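PDB 4HSQ: putative fimbrial subunit from Corynebacterium diphtheriae, which probably forms the shaft of a surface pilus as its major pilin SpaD, seen here as domains D2 and D3 with a bound calcium ion. Local coordinates for residues K110-T115 and D261-V266; L184-V189 and F200-L205. All blocks are in the same frame, centred on the assembly; numbering follows the deposited sequence.

Contact 1 of 2, residues K110-T115 and D261-V266; sequences KEVGNT and DEVTLV. With CA (calcium ion), chain B.
Val-263 points its side chain at the 110-115 loop and carries most of this contact. Its two methyls have different neighbours. CG1 lies over the backbone of the loop, 3.6 Å from Asn-114 O and 3.8 Å from Thr-115 CA. CG2 faces Gly-113 O. The branch carbon, Val-263 CB, meets Val-112 CG1 at 4.0 Å. The two valine side chains lie alongside each other and run antiparallel. In Val-112, CG1 stands anti to the backbone N (chi1 166°), which turns this methyl to the partner.

No direct hydrogen bond joins the segments. Beside the valines, water 1 donates to both Asn-114 O and Glu-262 OE2. At the backbone angles of Gly-113, a CB would press against Val-112 O.

Val-263 sits in a type I turn from Asp-261 to Thr-264. Asp-261 OD1 accepts from Val-263 N at 3.0 Å, forming an Asx turn, and from Thr-264 OG1 at 2.8 Å. The two donors come from opposite faces of the carboxylate plane. Asp-261 O and Thr-264 O both bind the calcium ion at 2.2 Å. Ile-251 O, Glu-253 O, Asp-260 OD1 and water 2 complete the site.

The contact joins a loop of the Sgo0707 N2 family region to the calcium-binding turn. Its direct part is apolar and small. The metal and the Asp-261 carboxylate hold the turn, and so probably help to fix where Val-263 is presented.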
loop_
_atom_site.group_PDB
_atom_site.type_symbol
_atom_site.label_atom_id
_atom_site.label_comp_id
_atom_site.label_asym_id
_atom_site.label_seq_id
_atom_site.Cartn_x
_atom_site.Cartn_y
_atom_site.Cartn_z
ATOM N N LYS A 110 1.918 6.563 -3.483
ATOM C CA LYS A 110 2.980 7.581 -3.516
ATOM C C LYS A 110 3.305 8.157 -2.165
ATOM O O LYS A 110 4.399 8.693 -1.967
ATOM C CB LYS A 110 2.564 8.792 -4.401
ATOM C CG LYS A 110 2.194 8.501 -5.816
ATOM C CD LYS A 110 1.812 9.811 -6.510
ATOM C CE LYS A 110 0.322 9.992 -6.599
ATOM N NZ LYS A 110 -0.036 11.252 -7.298
ATOM N N GLU A 111 2.313 8.171 -1.275
ATOM C CA GLU A 111 2.459 8.772 0.045
ATOM C C GLU A 111 1.361 8.335 0.961
ATOM O O GLU A 111 0.332 7.844 0.499
ATOM C CB GLU A 111 2.374 10.322 -0.090
ATOM C CG GLU A 111 1.047 10.820 -0.634
ATOM C CD GLU A 111 0.878 12.325 -0.664
ATOM O OE1 GLU A 111 1.506 13.027 0.165
ATOM O OE2 GLU A 111 0.061 12.796 -1.489
ATOM N N VAL A 112 1.553 8.556 2.259
ATOM C CA VAL A 112 0.506 8.279 3.231
ATOM C C VAL A 112 -0.649 9.269 2.996
ATOM O O VAL A 112 -1.802 8.869 2.924
ATOM C CB VAL A 112 1.091 8.366 4.665
ATOM C CG1 VAL A 112 -0.013 8.417 5.731
ATOM C CG2 VAL A 112 2.051 7.210 4.919
ATOM N N GLY A 113 -0.330 10.543 2.861
ATOM C CA GLY A 113 -1.394 11.535 2.690
ATOM C C GLY A 113 -2.100 11.856 3.999
ATOM O O GLY A 113 -1.518 11.731 5.083
ATOM N N ASN A 114 -3.373 12.249 3.912
ATOM C CA ASN A 114 -4.099 12.758 5.089
ATOM C C ASN A 114 -4.885 11.729 5.892
ATOM O O ASN A 114 -5.415 12.073 6.950
ATOM C CB ASN A 114 -4.981 13.935 4.676
ATOM C CG ASN A 114 -4.173 15.177 4.313
ATOM O OD1 ASN A 114 -3.023 15.371 4.736
ATOM N ND2 ASN A 114 -4.766 16.062 3.535
ATOM N N THR A 115 -4.895 10.450 5.459
ATOM C CA THR A 115 -5.510 9.366 6.231
ATOM C C THR A 115 -4.592 8.166 6.096
ATOM O O THR A 115 -3.997 7.969 5.026
ATOM C CB THR A 115 -6.956 9.020 5.744
ATOM O OG1 THR A 115 -6.917 8.618 4.367
ATOM C CG2 THR A 115 -7.977 10.167 5.966
ATOM N N ASP A 261 0.610 13.411 14.845
ATOM C CA ASP A 261 -0.742 13.522 14.350
ATOM C C ASP A 261 -1.312 12.109 14.185
ATOM O O ASP A 261 -0.662 11.126 14.567
ATOM C CB ASP A 261 -0.806 14.376 13.074
ATOM C CG ASP A 261 -0.031 13.831 11.899
ATOM O OD1 ASP A 261 0.148 12.617 11.834
ATOM O OD2 ASP A 261 0.296 14.618 10.990
ATOM N N GLU A 262 -2.528 12.000 13.662
ATOM C CA GLU A 262 -3.201 10.716 13.561
ATOM C C GLU A 262 -2.668 9.813 12.414
ATOM O O GLU A 262 -3.124 8.683 12.315
ATOM C CB GLU A 262 -4.737 10.925 13.449
ATOM C CG GLU A 262 -5.213 11.564 12.153
ATOM C CD GLU A 262 -5.292 13.083 12.141
ATOM O OE1 GLU A 262 -4.474 13.749 12.823
ATOM O OE2 GLU A 262 -6.168 13.609 11.416
ATOM N N VAL A 263 -1.712 10.294 11.559
ATOM C CA VAL A 263 -1.183 9.460 10.454
ATOM C C VAL A 263 0.318 9.147 10.684
ATOM O O VAL A 263 0.963 8.516 9.833
ATOM C CB VAL A 263 -1.417 10.081 9.030
ATOM C CG1 VAL A 263 -2.897 10.310 8.754
ATOM C CG2 VAL A 263 -0.626 11.392 8.830
ATOM N N THR A 264 0.865 9.624 11.809
ATOM C CA THR A 264 2.285 9.498 12.151
ATOM C C THR A 264 2.485 8.879 13.521
ATOM O O THR A 264 1.856 9.278 14.495
ATOM C CB THR A 264 2.974 10.896 12.136
ATOM O OG1 THR A 264 2.594 11.592 10.942
ATOM C CG2 THR A 264 4.516 10.813 12.230
ATOM N N LEU A 265 3.413 7.953 13.588
ATOM C CA LEU A 265 3.871 7.394 14.835
ATOM C C LEU A 265 5.194 8.073 15.089
ATOM O O LEU A 265 6.015 8.122 14.181
ATOM C CB LEU A 265 4.012 5.885 14.752
ATOM C CG LEU A 265 4.261 5.177 16.089
ATOM C CD1 LEU A 265 3.506 3.864 16.128
ATOM C CD2 LEU A 265 5.732 4.902 16.295
ATOM N N VAL A 266 5.390 8.616 16.288
ATOM C CA VAL A 266 6.624 9.303 16.665
ATOM C C VAL A 266 7.390 8.408 17.632
ATOM O O VAL A 266 6.855 7.980 18.657
ATOM C CB VAL A 266 6.395 10.734 17.269
ATOM C CG1 VAL A 266 7.713 11.383 17.689
ATOM C CG2 VAL A 266 5.643 11.639 16.316
HETATM CA CA CA B . 0.140 9.531 15.913
HETATM O O HOH W 1 -6.725 11.776 9.124
HETATM O O HOH W 2 1.115 7.745 17.327
#

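Contact 2 of 2, residues L184-V189 and F200-L205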
loop_
_atom_site.group_PDB
_atom_site.type_symbol
_atom_site.label_atom_id
_atom_site.label_comp_id
_atom_site.label_asym_id
_atom_site.label_seq_id
_atom_site.Cartn_x
_atom_site.Cartn_y
_atom_site.Cartn_z
ATOM N N LEU A 184 15.566 -2.270 4.810
ATOM C CA LEU A 184 14.491 -2.032 3.859
ATOM C C LEU A 184 14.672 -0.743 3.073
ATOM O O LEU A 184 15.095 0.265 3.619
ATOM C CB LEU A 184 13.149 -1.953 4.613
ATOM C CG LEU A 184 12.671 -3.218 5.343
ATOM C CD1 LEU A 184 11.359 -2.953 6.063
ATOM C CD2 LEU A 184 12.497 -4.380 4.376
ATOM N N THR A 185 14.315 -0.788 1.796
ATOM C CA THR A 185 14.288 0.387 0.946
ATOM C C THR A 185 12.841 0.867 0.913
ATOM O O THR A 185 11.921 0.108 0.564
ATOM C CB THR A 185 14.850 0.105 -0.453
ATOM O OG1 THR A 185 16.222 -0.264 -0.327
ATOM C CG2 THR A 185 14.713 1.319 -1.386
ATOM N N VAL A 186 12.649 2.127 1.287
ATOM C CA VAL A 186 11.343 2.767 1.291
ATOM C C VAL A 186 11.489 4.034 0.468
ATOM O O VAL A 186 12.223 4.953 0.867
ATOM C CB VAL A 186 10.757 3.028 2.710
ATOM C CG1 VAL A 186 9.343 3.612 2.615
ATOM C CG2 VAL A 186 10.754 1.759 3.558
ATOM N N ASP A 187 10.789 4.069 -0.680
ATOM C CA ASP A 187 10.770 5.177 -1.647
ATOM C C ASP A 187 12.223 5.589 -2.026
ATOM O O ASP A 187 12.614 6.729 -1.816
ATOM C CB ASP A 187 9.938 6.370 -1.120
ATOM C CG ASP A 187 9.599 7.429 -2.179
ATOM O OD1 ASP A 187 10.085 7.305 -3.334
ATOM O OD2 ASP A 187 8.801 8.343 -1.871
ATOM N N GLY A 188 13.000 4.619 -2.510
ATOM C CA GLY A 188 14.387 4.776 -2.943
ATOM C C GLY A 188 15.444 5.034 -1.879
ATOM O O GLY A 188 16.618 5.231 -2.212
ATOM N N VAL A 189 15.058 5.013 -0.596
ATOM C CA VAL A 189 15.961 5.319 0.536
ATOM C C VAL A 189 16.086 4.107 1.470
ATOM O O VAL A 189 15.068 3.514 1.806
ATOM C CB VAL A 189 15.416 6.568 1.285
ATOM C CG1 VAL A 189 16.251 6.890 2.504
ATOM C CG2 VAL A 189 15.363 7.787 0.364
ATOM N N PHE A 200 13.660 12.814 11.359
ATOM C CA PHE A 200 13.430 12.417 9.970
ATOM C C PHE A 200 12.082 11.744 9.993
ATOM O O PHE A 200 11.669 11.266 11.054
ATOM C CB PHE A 200 14.526 11.511 9.354
ATOM C CG PHE A 200 14.693 10.160 10.003
ATOM C CD1 PHE A 200 13.832 9.112 9.702
ATOM C CD2 PHE A 200 15.732 9.927 10.893
ATOM C CE1 PHE A 200 14.000 7.855 10.300
ATOM C CE2 PHE A 200 15.912 8.668 11.477
ATOM C CZ PHE A 200 15.038 7.649 11.198
ATOM N N THR A 201 11.405 11.696 8.849
ATOM C CA THR A 201 10.128 11.001 8.757
ATOM C C THR A 201 10.189 10.053 7.564
ATOM O O THR A 201 10.586 10.460 6.466
ATOM C CB THR A 201 8.961 12.018 8.636
ATOM O OG1 THR A 201 8.924 12.817 9.816
ATOM C CG2 THR A 201 7.615 11.333 8.480
ATOM N N ILE A 202 9.811 8.794 7.784
ATOM C CA ILE A 202 9.695 7.817 6.718
ATOM C C ILE A 202 8.232 7.846 6.300
ATOM O O ILE A 202 7.363 7.447 7.078
ATOM C CB ILE A 202 10.165 6.386 7.135
ATOM C CG1 ILE A 202 11.578 6.387 7.744
ATOM C CG2 ILE A 202 10.039 5.394 5.941
ATOM C CD1 ILE A 202 12.050 5.032 8.304
ATOM N N ASP A 203 7.962 8.373 5.107
ATOM C CA ASP A 203 6.637 8.399 4.499
ATOM C C ASP A 203 6.646 7.331 3.365
ATOM O O ASP A 203 7.135 7.593 2.258
ATOM C CB ASP A 203 6.302 9.820 3.993
ATOM C CG ASP A 203 4.898 9.974 3.412
ATOM O OD1 ASP A 203 4.214 8.950 3.227
ATOM O OD2 ASP A 203 4.478 11.115 3.177
ATOM N N GLY A 204 6.260 6.093 3.664
ATOM C CA GLY A 204 5.601 5.623 4.877
ATOM C C GLY A 204 5.595 4.122 4.847
ATOM O O GLY A 204 6.075 3.518 3.881
ATOM N N LEU A 205 5.035 3.502 5.887
ATOM C CA LEU A 205 5.100 2.066 6.025
ATOM C C LEU A 205 3.740 1.438 6.111
ATOM O O LEU A 205 2.811 2.046 6.630
ATOM C CB LEU A 205 5.902 1.700 7.297
ATOM C CG LEU A 205 7.301 2.317 7.443
ATOM C CD1 LEU A 205 7.890 1.996 8.829
ATOM C CD2 LEU A 205 8.227 1.840 6.305
HETATM O O HOH W 3 8.513 9.058 0.551
#
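Val-186 reaches the strand 200-205 with both of its methyls. CG1 is anti to the backbone N (chi1 -176°), and this rotamer spreads the two methyls over different partners. CG1 meets Ile-202 CG2 at 3.8 Å and lies 3.5 Å from Gly-204 O. CG2 meets Leu-205 CD2 at 3.7 Å. The valine crosses each of these two side chains at about a right angle.

Ile-202 touches with its short branch. Leu-205 has CG beside its backbone N (chi1 -53°), which lets the CD2 branch reach Val-186 CG2. Leu-170 and Trp-192 also pack on Val-186.

Val-186 opens a type I' turn that ends at Val-189. Val-186 N donates to Val-189 O at 2.8 Å, and Val-189 N returns a bond to Val-186 O. Beyond the valine, water 3 lies 2.5 Å from Asp-187 OD2 and 2.6 Å from Asp-203 O. A cis peptide links Asp-203 to Gly-204.

The turn is thus packed against strand 199-206 inside the prealbumin-like domain. No direct hydrogen bond crosses, and Gly-204 N is buried without a partner. Cohesion between the segments therefore rests mainly on apolar contact, with water 3 at its polar margin.

How the contacts relate
Following the chain from the N terminus, the first contact segment is the 110-115 loop, after strand 100-109. The chain then runs through strands 117-127 and 142-155 into the prealbumin-like domain. There contact 2 closes a short loop, with 10 residues between 184-189 and 200-205. Contact 1 closes only when the chain reaches 261-266, so contact 2 is nested inside its much longer loop. Strand 142-155 pairs antiparallel with 199-206 and parallel with 264-271, and both contacts reach this sheet. They also touch directly: Asp-203 OD1 probably accepts a hydrogen bond from Val-112 N. The 110-115 loop thus meets both strand 199-206 and the turn that leads into strand 264-271.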